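PDB 3S4L: CAS3 Metal dependent phosphohydrolase from Methanocaldococcus jannaschii, which cleaves single-stranded DNA in a magnesium-dependent reaction, and single-stranded RNA without a metal requirement, as the HD nuclease of CRISPR interference. Local coordinates for residues Glu57-Leu62 against Ile102-Phe107; Ser72-Gln76 against Leu86-His91; Ala117-Met121 against Phe187-Ser192. All coordinates share one frame; numbering follows the deposited sequence.

Contact 1. Residues Glu57-Leu62 against Ile102-Phe107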
loop_
_atom_site.group_PDB
_atom_site.type_symbol
_atom_site.label_atom_id
_atom_site.label_comp_id
_atom_site.label_asym_id
_atom_site.label_seq_id
_atom_site.Cartn_x
_atom_site.Cartn_y
_atom_site.Cartn_z
ATOM N N GLU A 57 -4.315 -6.951 -12.622
ATOM C CA GLU A 57 -5.231 -6.163 -11.800
ATOM C C GLU A 57 -4.678 -5.997 -10.394
ATOM O O GLU A 57 -4.738 -4.910 -9.824
ATOM C CB GLU A 57 -6.596 -6.842 -11.717
ATOM C CG GLU A 57 -7.281 -7.024 -13.046
ATOM C CD GLU A 57 -8.438 -8.000 -12.963
ATOM O OE1 GLU A 57 -9.090 -8.056 -11.895
ATOM O OE2 GLU A 57 -8.690 -8.718 -13.960
ATOM N N PHE A 58 -4.174 -7.092 -9.834
ATOM C CA PHE A 58 -3.621 -7.087 -8.483
ATOM C C PHE A 58 -2.474 -6.079 -8.397
ATOM O O PHE A 58 -2.442 -5.249 -7.491
ATOM C CB PHE A 58 -3.192 -8.512 -8.080
ATOM C CG PHE A 58 -2.335 -8.586 -6.841
ATOM C CD1 PHE A 58 -2.903 -8.500 -5.575
ATOM C CD2 PHE A 58 -0.960 -8.774 -6.940
ATOM C CE1 PHE A 58 -2.117 -8.585 -4.423
ATOM C CE2 PHE A 58 -0.157 -8.850 -5.793
ATOM C CZ PHE A 58 -0.742 -8.765 -4.527
ATOM N N MET A 59 -1.562 -6.124 -9.365
ATOM C CA MET A 59 -0.426 -5.202 -9.381
ATOM C C MET A 59 -0.861 -3.745 -9.526
ATOM O O MET A 59 -0.299 -2.867 -8.867
ATOM C CB MET A 59 0.563 -5.569 -10.485
ATOM C CG MET A 59 1.346 -6.841 -10.180
ATOM S SD MET A 59 2.207 -6.730 -8.578
ATOM C CE MET A 59 3.220 -5.292 -8.903
ATOM N N LYS A 60 -1.853 -3.493 -10.380
ATOM C CA LYS A 60 -2.381 -2.147 -10.564
ATOM C C LYS A 60 -2.932 -1.569 -9.261
ATOM O O LYS A 60 -2.910 -0.359 -9.042
ATOM C CB LYS A 60 -3.504 -2.134 -11.599
ATOM C CG LYS A 60 -3.083 -2.276 -13.057
ATOM C CD LYS A 60 -4.322 -2.180 -13.945
ATOM C CE LYS A 60 -4.185 -2.976 -15.220
ATOM N NZ LYS A 60 -5.496 -3.074 -15.915
ATOM N N ILE A 61 -3.464 -2.429 -8.410
ATOM C CA ILE A 61 -4.015 -1.931 -7.163
ATOM C C ILE A 61 -2.897 -1.523 -6.201
ATOM O O ILE A 61 -2.975 -0.471 -5.568
ATOM C CB ILE A 61 -4.985 -2.928 -6.518
ATOM C CG1 ILE A 61 -6.220 -3.053 -7.391
ATOM C CG2 ILE A 61 -5.385 -2.449 -5.139
ATOM C CD1 ILE A 61 -7.128 -4.190 -7.012
ATOM N N LEU A 62 -1.847 -2.337 -6.123
ATOM C CA LEU A 62 -0.673 -1.991 -5.328
ATOM C C LEU A 62 -0.086 -0.687 -5.835
ATOM O O LEU A 62 0.338 0.175 -5.063
ATOM C CB LEU A 62 0.386 -3.082 -5.445
ATOM C CG LEU A 62 -0.078 -4.447 -4.981
ATOM C CD1 LEU A 62 1.143 -5.341 -4.807
ATOM C CD2 LEU A 62 -0.858 -4.304 -3.676
ATOM N N ILE A 102 -9.349 -3.284 0.498
ATOM C CA ILE A 102 -9.700 -3.212 -0.903
ATOM C C ILE A 102 -9.320 -4.509 -1.635
ATOM O O ILE A 102 -10.113 -5.002 -2.427
ATOM C CB ILE A 102 -9.129 -1.955 -1.561
ATOM C CG1 ILE A 102 -9.970 -0.754 -1.119
ATOM C CG2 ILE A 102 -9.156 -2.086 -3.094
ATOM C CD1 ILE A 102 -9.192 0.506 -0.968
ATOM N N LEU A 103 -8.156 -5.094 -1.343
ATOM C CA LEU A 103 -7.794 -6.368 -1.974
ATOM C C LEU A 103 -8.754 -7.486 -1.585
ATOM O O LEU A 103 -9.125 -8.319 -2.415
ATOM C CB LEU A 103 -6.354 -6.771 -1.653
ATOM C CG LEU A 103 -5.239 -5.955 -2.320
ATOM C CD1 LEU A 103 -3.871 -6.404 -1.778
ATOM C CD2 LEU A 103 -5.317 -6.107 -3.846
ATOM N N LEU A 104 -9.151 -7.508 -0.321
ATOM C CA LEU A 104 -10.032 -8.559 0.163
ATOM C C LEU A 104 -11.358 -8.475 -0.576
ATOM O O LEU A 104 -11.919 -9.498 -0.985
ATOM C CB LEU A 104 -10.276 -8.416 1.666
ATOM C CG LEU A 104 -10.370 -9.684 2.514
ATOM C CD1 LEU A 104 -11.301 -9.449 3.695
ATOM C CD2 LEU A 104 -10.816 -10.899 1.719
ATOM N N LYS A 105 -11.861 -7.257 -0.752
ATOM C CA LYS A 105 -13.115 -7.074 -1.490
ATOM C C LYS A 105 -12.996 -7.570 -2.935
ATOM O O LYS A 105 -13.780 -8.396 -3.388
ATOM C CB LYS A 105 -13.535 -5.605 -1.492
ATOM C CG LYS A 105 -14.909 -5.378 -2.076
ATOM C CD LYS A 105 -15.985 -5.776 -1.094
ATOM C CE LYS A 105 -17.355 -5.841 -1.768
ATOM N NZ LYS A 105 -17.481 -4.884 -2.911
ATOM N N LYS A 106 -11.988 -7.072 -3.639
ATOM C CA LYS A 106 -11.815 -7.354 -5.062
ATOM C C LYS A 106 -11.563 -8.831 -5.368
ATOM O O LYS A 106 -12.072 -9.349 -6.360
ATOM C CB LYS A 106 -10.696 -6.479 -5.657
ATOM C CG LYS A 106 -10.340 -6.799 -7.113
ATOM C CD LYS A 106 -11.362 -6.225 -8.098
ATOM C CE LYS A 106 -11.809 -7.267 -9.137
ATOM N NZ LYS A 106 -12.811 -6.726 -10.109
ATOM N N PHE A 107 -10.790 -9.514 -4.528
ATOM C CA PHE A 107 -10.400 -10.886 -4.841
ATOM C C PHE A 107 -10.906 -11.974 -3.882
ATOM O O PHE A 107 -10.756 -13.159 -4.173
ATOM C CB PHE A 107 -8.882 -11.000 -4.942
ATOM C CG PHE A 107 -8.264 -10.150 -6.022
ATOM C CD1 PHE A 107 -8.292 -10.554 -7.355
ATOM C CD2 PHE A 107 -7.609 -8.966 -5.699
ATOM C CE1 PHE A 107 -7.697 -9.778 -8.348
ATOM C CE2 PHE A 107 -7.010 -8.183 -6.695
ATOM C CZ PHE A 107 -7.053 -8.593 -8.014
#
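The ring of Phe-107 meets the helix of Glu-57 with its outer end: CB of Glu-57 lies at the ring edge, close to its plane, while CD1 of Ile-61 comes in obliquely, 4.0 Å from CE2 of Phe-107. Across the contact this ring comes nearest to backbone, CZ of Phe-107 lying 3.7 Å from N of Phe-58. One face carries CG of Lys-106, its neighbour in sequence, 3.6 Å above the plane and displaced toward the rim. The ring of Phe-58 has CE2 of Phe-107 at its edge and receives CD2 of Leu-103 at a slant, 3.8 Å from CD1 of Phe-58. With CG anti to the backbone N (chi1 167°), Phe-58 turns its ring along the flank of its helix, where it also reaches Leu-112 and Leu-211.

The helices run nearly antiparallel, at 159° with axes 11.3 Å apart, and the packing between them is knobs-into-holes: Ile-61 sits among Ile-102, Leu-103, Lys-106 and Phe-107. These helices, 52-65 and 91-107, belong to the all-helical HD domain, and each carries or leads to metal ligands, Asp-67 beyond the first and His-91 at the start of the second.

Leu-103 divides its two methyls between neighbours. CD2 of Leu-103 meets CG2 of Ile-61 at 3.9 Å, and CD1 of Leu-103 lies 4.1 Å from CD2 of Leu-62, whose side chain crosses it at about a right angle. At the margin, OE1 of Glu-57 and NZ of Lys-106 are 4.3 Å apart, too far for a salt bridge, although their opposite charges probably attract.

Contact 2. Residues Ser72-Gln76 against Leu86-His91. With CA (calcium ion), chain C.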
loop_
_atom_site.group_PDB
_atom_site.type_symbol
_atom_site.label_atom_id
_atom_site.label_comp_id
_atom_site.label_asym_id
_atom_site.label_seq_id
_atom_site.Cartn_x
_atom_site.Cartn_y
_atom_site.Cartn_z
ATOM N N SER A 72 -3.355 11.238 4.033
ATOM C CA SER A 72 -3.514 11.592 5.461
ATOM C C SER A 72 -3.360 13.097 5.603
ATOM O O SER A 72 -2.467 13.682 4.985
ATOM C CB SER A 72 -2.444 10.915 6.326
ATOM O OG SER A 72 -2.505 9.497 6.233
ATOM N N LYS A 73 -4.215 13.730 6.404
ATOM C CA LYS A 73 -4.127 15.174 6.590
ATOM C C LYS A 73 -2.725 15.643 6.985
ATOM O O LYS A 73 -2.226 16.642 6.462
ATOM C CB LYS A 73 -5.188 15.669 7.568
ATOM C CG LYS A 73 -6.581 15.433 7.027
ATOM C CD LYS A 73 -7.611 16.232 7.760
ATOM C CE LYS A 73 -8.188 15.441 8.911
ATOM N NZ LYS A 73 -9.193 16.263 9.671
ATOM N N ILE A 74 -2.093 14.899 7.884
ATOM C CA ILE A 74 -0.739 15.193 8.347
ATOM C C ILE A 74 0.257 15.159 7.166
ATOM O O ILE A 74 1.060 16.081 6.973
ATOM C CB ILE A 74 -0.335 14.177 9.456
ATOM C CG1 ILE A 74 1.141 14.289 9.825
ATOM C CG2 ILE A 74 -0.594 12.759 8.982
ATOM C CD1 ILE A 74 1.525 15.602 10.475
ATOM N N TYR A 75 0.206 14.106 6.365
ATOM C CA TYR A 75 1.131 14.035 5.239
ATOM C C TYR A 75 0.932 15.235 4.296
ATOM O O TYR A 75 1.894 15.880 3.862
ATOM C CB TYR A 75 1.035 12.689 4.486
ATOM C CG TYR A 75 2.291 12.455 3.667
ATOM C CD1 TYR A 75 2.475 13.085 2.426
ATOM C CD2 TYR A 75 3.326 11.666 4.157
ATOM C CE1 TYR A 75 3.659 12.906 1.686
ATOM C CE2 TYR A 75 4.505 11.483 3.436
ATOM C CZ TYR A 75 4.670 12.109 2.202
ATOM O OH TYR A 75 5.835 11.923 1.481
ATOM N N GLN A 76 -0.324 15.550 3.998
ATOM C CA GLN A 76 -0.624 16.666 3.105
ATOM C C GLN A 76 -0.075 17.969 3.659
ATOM O O GLN A 76 0.467 18.781 2.927
ATOM C CB GLN A 76 -2.125 16.783 2.867
ATOM C CG GLN A 76 -2.646 15.680 1.996
ATOM C CD GLN A 76 -1.934 15.665 0.651
ATOM O OE1 GLN A 76 -1.960 16.650 -0.083
ATOM N NE2 GLN A 76 -1.283 14.551 0.333
ATOM N N LEU A 86 6.708 15.570 9.810
ATOM C CA LEU A 86 6.002 14.285 9.865
ATOM C C LEU A 86 5.953 13.646 11.257
ATOM O O LEU A 86 5.038 12.874 11.544
ATOM C CB LEU A 86 6.585 13.293 8.863
ATOM C CG LEU A 86 6.238 13.536 7.398
ATOM C CD1 LEU A 86 6.845 12.438 6.521
ATOM C CD2 LEU A 86 4.729 13.580 7.232
ATOM N N MET A 87 6.935 13.962 12.105
ATOM C CA MET A 87 6.986 13.443 13.481
ATOM C C MET A 87 6.870 11.917 13.522
ATOM O O MET A 87 6.040 11.358 14.259
ATOM C CB MET A 87 5.901 14.086 14.358
ATOM C CG MET A 87 5.776 15.592 14.162
ATOM S SD MET A 87 6.159 16.584 15.617
ATOM C CE MET A 87 4.523 17.133 16.098
ATOM N N GLY A 88 7.700 11.254 12.721
ATOM C CA GLY A 88 7.704 9.807 12.683
ATOM C C GLY A 88 6.542 9.201 11.913
ATOM O O GLY A 88 6.506 7.980 11.700
ATOM N N PHE A 89 5.582 10.027 11.499
ATOM C CA PHE A 89 4.459 9.464 10.764
ATOM C C PHE A 89 4.932 8.693 9.524
ATOM O O PHE A 89 5.810 9.154 8.785
ATOM C CB PHE A 89 3.433 10.505 10.345
ATOM C CG PHE A 89 2.320 9.925 9.507
ATOM C CD1 PHE A 89 1.320 9.136 10.091
ATOM C CD2 PHE A 89 2.284 10.136 8.133
ATOM C CE1 PHE A 89 0.284 8.570 9.308
ATOM C CE2 PHE A 89 1.247 9.594 7.345
ATOM C CZ PHE A 89 0.249 8.806 7.926
ATOM N N ARG A 90 4.357 7.512 9.310
ATOM C CA ARG A 90 4.732 6.668 8.164
ATOM C C ARG A 90 3.506 6.317 7.316
ATOM O O ARG A 90 2.670 5.501 7.703
ATOM C CB ARG A 90 5.448 5.410 8.646
ATOM C CG ARG A 90 6.589 5.716 9.590
ATOM C CD ARG A 90 7.935 5.795 8.901
ATOM N NE ARG A 90 7.888 6.397 7.574
ATOM C CZ ARG A 90 8.499 5.887 6.509
ATOM N NH1 ARG A 90 9.190 4.759 6.625
ATOM N NH2 ARG A 90 8.420 6.497 5.328
ATOM N N HIS A 91 3.399 6.973 6.165
ATOM C CA HIS A 91 2.237 6.836 5.294
ATOM C C HIS A 91 1.947 5.388 4.890
ATOM O O HIS A 91 0.782 5.004 4.727
ATOM C CB HIS A 91 2.429 7.675 4.037
ATOM C CG HIS A 91 3.567 7.214 3.180
ATOM N ND1 HIS A 91 4.881 7.487 3.465
ATOM C CD2 HIS A 91 3.569 6.502 2.027
ATOM C CE1 HIS A 91 5.658 6.954 2.535
ATOM N NE2 HIS A 91 4.884 6.353 1.661
HETATM CA CA CA C . 5.700 5.738 -0.407
HETATM O O HOH W 1 6.567 8.227 -1.419
HETATM O O HOH W 2 6.064 5.588 -2.693
#
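A CH-pi contact joins Ile-74 to Phe-89: CG2 stands 3.9 Å from the ring centroid and 7° off the normal, almost over the middle of one face. Ile-74 places this methyl between its backbone N and carbonyl carbon, while CG1 is anti to the N (chi1 171°).

Tyr-75 makes further apolar contacts. Its CD2 meets CD2 of Leu-86 at 3.9 Å, and CE2 of Phe-89 approaches the edge of the tyrosine ring.

Tyr-75 and His-91 form an oblique aromatic pair, side chains pointing the same way and ring planes at 66°; CE2 of Tyr-75 is 4.0 Å from ND1 of His-91.

Among the polar groups, OG of Ser-72 lies 3.3 Å from CZ of Phe-89 but is hydrogen-bonded to Gly-69 O. A type I' turn from Leu-86 to Phe-89 is closed by the hydrogen bond from Phe-89 N to Leu-86 O.

His-91 NE2 binds calcium at 2.3 Å; Asp-67, His-123, His-124 and two waters share the ion, at the position of the catalytic magnesium.

The contact sets the start of helix 73-80 against the loop entering helix 91-107, with Phe-89 also touching Val-94 of that helix and Leu-149 of helix 142-149.

Contact 3. Residues Ala117-Met121 against Phe187-Ser192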
loop_
_atom_site.group_PDB
_atom_site.type_symbol
_atom_site.label_atom_id
_atom_site.label_comp_id
_atom_site.label_asym_id
_atom_site.label_seq_id
_atom_site.Cartn_x
_atom_site.Cartn_y
_atom_site.Cartn_z
ATOM N N ALA A 117 -0.969 -6.180 1.144
ATOM C CA ALA A 117 -0.891 -5.128 2.152
ATOM C C ALA A 117 0.501 -5.047 2.782
ATOM O O ALA A 117 1.013 -3.955 3.051
ATOM C CB ALA A 117 -1.957 -5.337 3.235
ATOM N N LEU A 118 1.101 -6.209 3.020
ATOM C CA LEU A 118 2.451 -6.300 3.565
ATOM C C LEU A 118 3.479 -5.709 2.602
ATOM O O LEU A 118 4.425 -5.053 3.018
ATOM C CB LEU A 118 2.801 -7.764 3.851
ATOM C CG LEU A 118 4.148 -8.042 4.523
ATOM C CD1 LEU A 118 4.270 -7.239 5.820
ATOM C CD2 LEU A 118 4.291 -9.531 4.789
ATOM N N THR A 119 3.287 -5.942 1.310
ATOM C CA THR A 119 4.183 -5.389 0.311
ATOM C C THR A 119 4.113 -3.871 0.389
ATOM O O THR A 119 5.139 -3.175 0.362
ATOM C CB THR A 119 3.770 -5.849 -1.097
ATOM O OG1 THR A 119 3.871 -7.274 -1.171
ATOM C CG2 THR A 119 4.668 -5.222 -2.147
ATOM N N VAL A 120 2.882 -3.371 0.483
ATOM C CA VAL A 120 2.628 -1.951 0.598
ATOM C C VAL A 120 3.196 -1.368 1.911
ATOM O O VAL A 120 3.719 -0.249 1.934
ATOM C CB VAL A 120 1.128 -1.669 0.502
ATOM C CG1 VAL A 120 0.811 -0.314 1.135
ATOM C CG2 VAL A 120 0.667 -1.722 -0.966
ATOM N N MET A 121 3.090 -2.134 2.995
ATOM C CA MET A 121 3.581 -1.706 4.298
ATOM C C MET A 121 5.106 -1.647 4.270
ATOM O O MET A 121 5.741 -0.967 5.068
ATOM C CB MET A 121 3.114 -2.688 5.377
ATOM C CG MET A 121 3.129 -2.126 6.811
ATOM S SD MET A 121 2.960 -3.416 8.063
ATOM C CE MET A 121 1.192 -3.624 8.114
ATOM N N PHE A 187 -5.127 -2.924 13.157
ATOM C CA PHE A 187 -4.792 -3.661 11.944
ATOM C C PHE A 187 -3.294 -3.823 11.759
ATOM O O PHE A 187 -2.807 -4.927 11.526
ATOM C CB PHE A 187 -5.372 -3.016 10.680
ATOM C CG PHE A 187 -4.914 -3.696 9.427
ATOM C CD1 PHE A 187 -5.482 -4.891 9.029
ATOM C CD2 PHE A 187 -3.883 -3.172 8.678
ATOM C CE1 PHE A 187 -5.039 -5.536 7.891
ATOM C CE2 PHE A 187 -3.444 -3.806 7.548
ATOM C CZ PHE A 187 -4.022 -4.994 7.153
ATOM N N VAL A 188 -2.559 -2.721 11.842
ATOM C CA VAL A 188 -1.118 -2.779 11.619
ATOM C C VAL A 188 -0.374 -3.649 12.652
ATOM O O VAL A 188 0.497 -4.439 12.292
ATOM C CB VAL A 188 -0.485 -1.377 11.545
ATOM C CG1 VAL A 188 1.001 -1.511 11.261
ATOM C CG2 VAL A 188 -1.190 -0.532 10.466
ATOM N N ILE A 189 -0.720 -3.513 13.927
ATOM C CA ILE A 189 -0.149 -4.391 14.938
ATOM C C ILE A 189 -0.397 -5.844 14.555
ATOM O O ILE A 189 0.534 -6.657 14.517
ATOM C CB ILE A 189 -0.758 -4.110 16.335
ATOM C CG1 ILE A 189 -0.259 -2.768 16.864
ATOM C CG2 ILE A 189 -0.412 -5.234 17.322
ATOM C CD1 ILE A 189 -0.952 -2.315 18.128
ATOM N N GLU A 190 -1.655 -6.163 14.257
ATOM C CA GLU A 190 -2.039 -7.519 13.866
ATOM C C GLU A 190 -1.250 -7.977 12.644
ATOM O O GLU A 190 -0.938 -9.159 12.501
ATOM C CB GLU A 190 -3.545 -7.587 13.583
ATOM C CG GLU A 190 -4.150 -8.977 13.718
ATOM C CD GLU A 190 -5.622 -9.029 13.323
ATOM O OE1 GLU A 190 -6.258 -10.091 13.530
ATOM O OE2 GLU A 190 -6.140 -8.015 12.800
ATOM N N MET A 191 -0.918 -7.040 11.764
ATOM C CA MET A 191 -0.137 -7.367 10.578
ATOM C C MET A 191 1.314 -7.652 10.915
ATOM O O MET A 191 1.867 -8.666 10.507
ATOM C CB MET A 191 -0.194 -6.210 9.583
ATOM C CG MET A 191 -1.430 -6.229 8.715
ATOM S SD MET A 191 -1.120 -7.060 7.155
ATOM C CE MET A 191 -0.159 -5.773 6.331
ATOM N N SER A 192 1.918 -6.728 11.654
ATOM C CA SER A 192 3.331 -6.778 12.005
ATOM C C SER A 192 3.668 -8.043 12.762
ATOM O O SER A 192 4.766 -8.583 12.626
ATOM C CB SER A 192 3.677 -5.571 12.869
ATOM O OG SER A 192 3.149 -4.398 12.285
#
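Carbonyl O of Val-188 is gripped by two donors of Ser-192, the backbone N at 2.8 Å and the hydroxyl OG at 2.7 Å. The hydroxyl donates from above the carbonyl plane, 45° out of it, folding back onto its own helix. On the other helix, SD of Met-121 is a loose neighbour of OG of Ser-192, at 4.3 Å.

The contact itself is apolar and depends largely on two methionines that slide past each other in opposite directions. The CE atoms of Met-121 and Met-191 are modelled closer together than carbons can sit, so their exact placement is doubtful and the distances from them are approximate. Met-121 has CG anti to its backbone N (chi1 -160°), and its extended chain bends only at chi3; as modelled, its CE is about 3.8 Å from CG1 of Val-188. Met-191 bends at chi2 and chi3, and its CE is modelled about 3.6 Å from CB of Ala-117 and beside N of Leu-118. The ring of Phe-187 carries CG of Met-191 over one face, 3.2 Å above the plane and toward the rim, and has CB of Ala-117 at its edge.

The short axes cross at 98°, 11.4 Å apart, evidence of a local, nearly perpendicular packing of helix 110-121 on helix 181-197 in the buried interior of the all-helical HD fold. Segment 117-121 ends helix 110-121, just ahead of the metal-binding pair His-123 and His-124.

Overall arrangement
From the N terminus, helix 52-65 supplies the first half of contact 1, whose second half is the end of helix 91-107. Within the loop so closed, contact 2 is nested: 72-76 meets 86-91 on the opposite side of the chain's centre, about 24 Å away between centres. The chain then turns into helix 110-121, and contact 3 opens in series, closing a longer loop with helix 181-197. Contacts 1 and 3 touch directly, Leu-62 CD2 lying 4.0 Å from Val-120 CG2, whereas contact 2 stays separate from both. Together they tie helices 52-65, 91-107 and 110-121, which carry or lead into the metal ligands, to helices 73-80 and 181-197.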